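Local coordinates for Lin2891 protein (Listeria innocua, PDB 3DB0) that is a putative pyridoxamine 5'-phosphate oxidase, probably an FMN-binding oxidoreductase built on an antiparallel beta barrel, at residues 82-87 with 116-121. Numbering follows the deposited sequence.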
loop_
_atom_site.group_PDB
_atom_site.type_symbol
_atom_site.label_atom_id
_atom_site.label_comp_id
_atom_site.label_asym_id
_atom_site.label_seq_id
_atom_site.Cartn_x
_atom_site.Cartn_y
_atom_site.Cartn_z
ATOM N N GLY B 82 -1.074 -1.439 -22.984
ATOM C CA GLY B 82 -2.505 -1.335 -23.166
ATOM C C GLY B 82 -2.987 -0.025 -23.724
ATOM O O GLY B 82 -2.218 0.844 -24.052
ATOM N N LEU B 83 -4.288 0.041 -23.855
ATOM C CA LEU B 83 -4.962 1.169 -24.379
ATOM C C LEU B 83 -5.785 1.799 -23.282
ATOM O O LEU B 83 -6.669 1.147 -22.678
ATOM C CB LEU B 83 -5.833 0.726 -25.569
ATOM C CG LEU B 83 -5.090 0.362 -26.853
ATOM C CD1 LEU B 83 -6.083 -0.172 -27.948
ATOM C CD2 LEU B 83 -4.337 1.612 -27.361
ATOM N N ALA B 84 -5.488 3.080 -23.047
ATOM C CA ALA B 84 -6.105 3.856 -21.989
ATOM C C ALA B 84 -7.136 4.802 -22.563
ATOM O O ALA B 84 -6.979 5.339 -23.671
ATOM C CB ALA B 84 -5.010 4.600 -21.097
ATOM N N SER B 85 -8.200 4.943 -21.775
ATOM C CA SER B 85 -9.365 5.781 -22.066
ATOM C C SER B 85 -9.997 6.254 -20.790
ATOM O O SER B 85 -9.716 5.757 -19.698
ATOM C CB SER B 85 -10.372 5.031 -22.959
ATOM O OG SER B 85 -10.972 3.965 -22.268
ATOM N N LEU B 86 -10.817 7.282 -20.909
ATOM C CA LEU B 86 -11.510 7.810 -19.753
ATOM C C LEU B 86 -12.819 7.038 -19.634
ATOM O O LEU B 86 -13.595 6.930 -20.607
ATOM C CB LEU B 86 -11.719 9.327 -19.885
ATOM C CG LEU B 86 -10.393 10.136 -20.020
ATOM C CD1 LEU B 86 -10.622 11.652 -20.044
ATOM C CD2 LEU B 86 -9.457 9.737 -18.880
ATOM N N GLU B 87 -13.026 6.471 -18.449
ATOM C CA GLU B 87 -14.216 5.684 -18.126
ATOM C C GLU B 87 -15.417 6.573 -18.182
ATOM O O GLU B 87 -15.440 7.613 -17.554
ATOM C CB GLU B 87 -14.113 5.068 -16.723
ATOM C CG GLU B 87 -15.328 4.238 -16.333
ATOM C CD GLU B 87 -15.606 3.143 -17.314
ATOM O OE1 GLU B 87 -14.693 2.335 -17.547
ATOM O OE2 GLU B 87 -16.733 3.074 -17.864
ATOM N N ILE B 116 -9.199 6.672 -15.377
ATOM C CA ILE B 116 -8.480 6.115 -16.501
ATOM C C ILE B 116 -8.611 4.609 -16.477
ATOM O O ILE B 116 -8.187 3.905 -15.537
ATOM C CB ILE B 116 -7.009 6.542 -16.551
ATOM C CG1 ILE B 116 -6.954 8.073 -16.593
ATOM C CG2 ILE B 116 -6.320 5.896 -17.801
ATOM C CD1 ILE B 116 -5.585 8.726 -16.305
ATOM N N LYS B 117 -9.236 4.119 -17.544
ATOM C CA LYS B 117 -9.453 2.691 -17.746
ATOM C C LYS B 117 -8.352 2.210 -18.626
ATOM O O LYS B 117 -8.031 2.853 -19.628
ATOM C CB LYS B 117 -10.792 2.437 -18.443
ATOM C CG LYS B 117 -11.077 0.953 -18.767
ATOM C CD LYS B 117 -12.287 0.789 -19.738
ATOM C CE LYS B 117 -12.709 -0.630 -19.767
ATOM N NZ LYS B 117 -13.876 -0.895 -20.674
ATOM N N ILE B 118 -7.735 1.103 -18.251
ATOM C CA ILE B 118 -6.684 0.537 -19.097
ATOM C C ILE B 118 -7.025 -0.879 -19.490
ATOM O O ILE B 118 -7.095 -1.790 -18.638
ATOM C CB ILE B 118 -5.289 0.595 -18.432
ATOM C CG1 ILE B 118 -4.921 2.053 -18.117
ATOM C CG2 ILE B 118 -4.238 -0.108 -19.305
ATOM C CD1 ILE B 118 -3.931 2.208 -17.033
ATOM N N VAL B 119 -7.177 -1.061 -20.803
ATOM C CA VAL B 119 -7.453 -2.363 -21.411
ATOM C C VAL B 119 -6.142 -2.984 -21.893
ATOM O O VAL B 119 -5.487 -2.493 -22.798
ATOM C CB VAL B 119 -8.545 -2.273 -22.561
ATOM C CG1 VAL B 119 -8.739 -3.631 -23.287
ATOM C CG2 VAL B 119 -9.853 -1.808 -21.986
ATOM N N PRO B 120 -5.720 -4.084 -21.282
ATOM C CA PRO B 120 -4.436 -4.661 -21.689
ATOM C C PRO B 120 -4.430 -5.301 -23.051
ATOM O O PRO B 120 -5.387 -5.959 -23.407
ATOM C CB PRO B 120 -4.237 -5.778 -20.660
ATOM C CG PRO B 120 -5.117 -5.394 -19.504
ATOM C CD PRO B 120 -6.309 -4.834 -20.163
ATOM N N GLU B 121 -3.340 -5.136 -23.793
ATOM C CA GLU B 121 -3.232 -5.735 -25.127
ATOM C C GLU B 121 -2.199 -6.848 -25.056
ATOM O O GLU B 121 -2.286 -7.885 -25.731
ATOM C CB GLU B 121 -2.871 -4.676 -26.190
ATOM C CG GLU B 121 -3.963 -3.637 -26.376
ATOM C CD GLU B 121 -5.266 -4.253 -26.937
ATOM O OE1 GLU B 121 -5.204 -5.321 -27.590
ATOM O OE2 GLU B 121 -6.328 -3.637 -26.758
#
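Leu83 with Val119 and Ser85 with Lys117 form the two hydrogen-bonded pairs of an antiparallel strand pairing, the axes of 82-86 and 116-120 running 4.5 Å apart at 159°. Each pair exchanges two backbone bonds; the shortest, Lys117 N to Ser85 O at 2.7 Å, meets the carbonyl almost head-on, whereas the amides of the Leu83-Val119 pair come in tilted from the carbonyl planes. Lys117 O, besides accepting from Ser85 N, takes a CA-H...O contact from Ala84 CA at 3.2 Å.

Side chains alternate between two faces. Ala84, Leu86, Ile116 and Ile118 share the apolar one. The small methyl of Ala84 abuts two isoleucines of the facing strand, its CB 3.8 Å from Ile116 CG2 and 3.9 Å from Ile118 CG1. Leu86 reaches across obliquely, so that its CD2 meets Ile116 CG1. Leu83, Ser85, Lys117 and Val119 occupy the more open face, which suits the polar serine and the long lysine; Leu83 lays its CD1 3.7 Å from Glu121 OE2, an apolar contact with the carboxylate. With CG anti to its backbone N (chi1 177°) and the chain extended beyond, Lys117 lays its methylene CD 3.6 Å from Glu87 OE1; its NZ stays too distant for a salt bridge, though the opposite charges probably attract. Glu87 OE2 instead accepts a hydrogen bond from Asp89 N. At the other end Gly82, whose CA lies 3.2 Å from Val119 O, suits a place where a beta carbon would press into that same oxygen.

In the six-stranded barrel, strands 77-86 and 113-126 are neighbours, flanked by strands 63-68 and 43-49 respectively. Val64 and Val66 extend the apolar face beside Ile118, while helix 53-60 covers Ala84 and Leu86 through Val58, Thr55 and Arg59. Glu87 leads toward helix 90-100, touching Ile92 and Lys93.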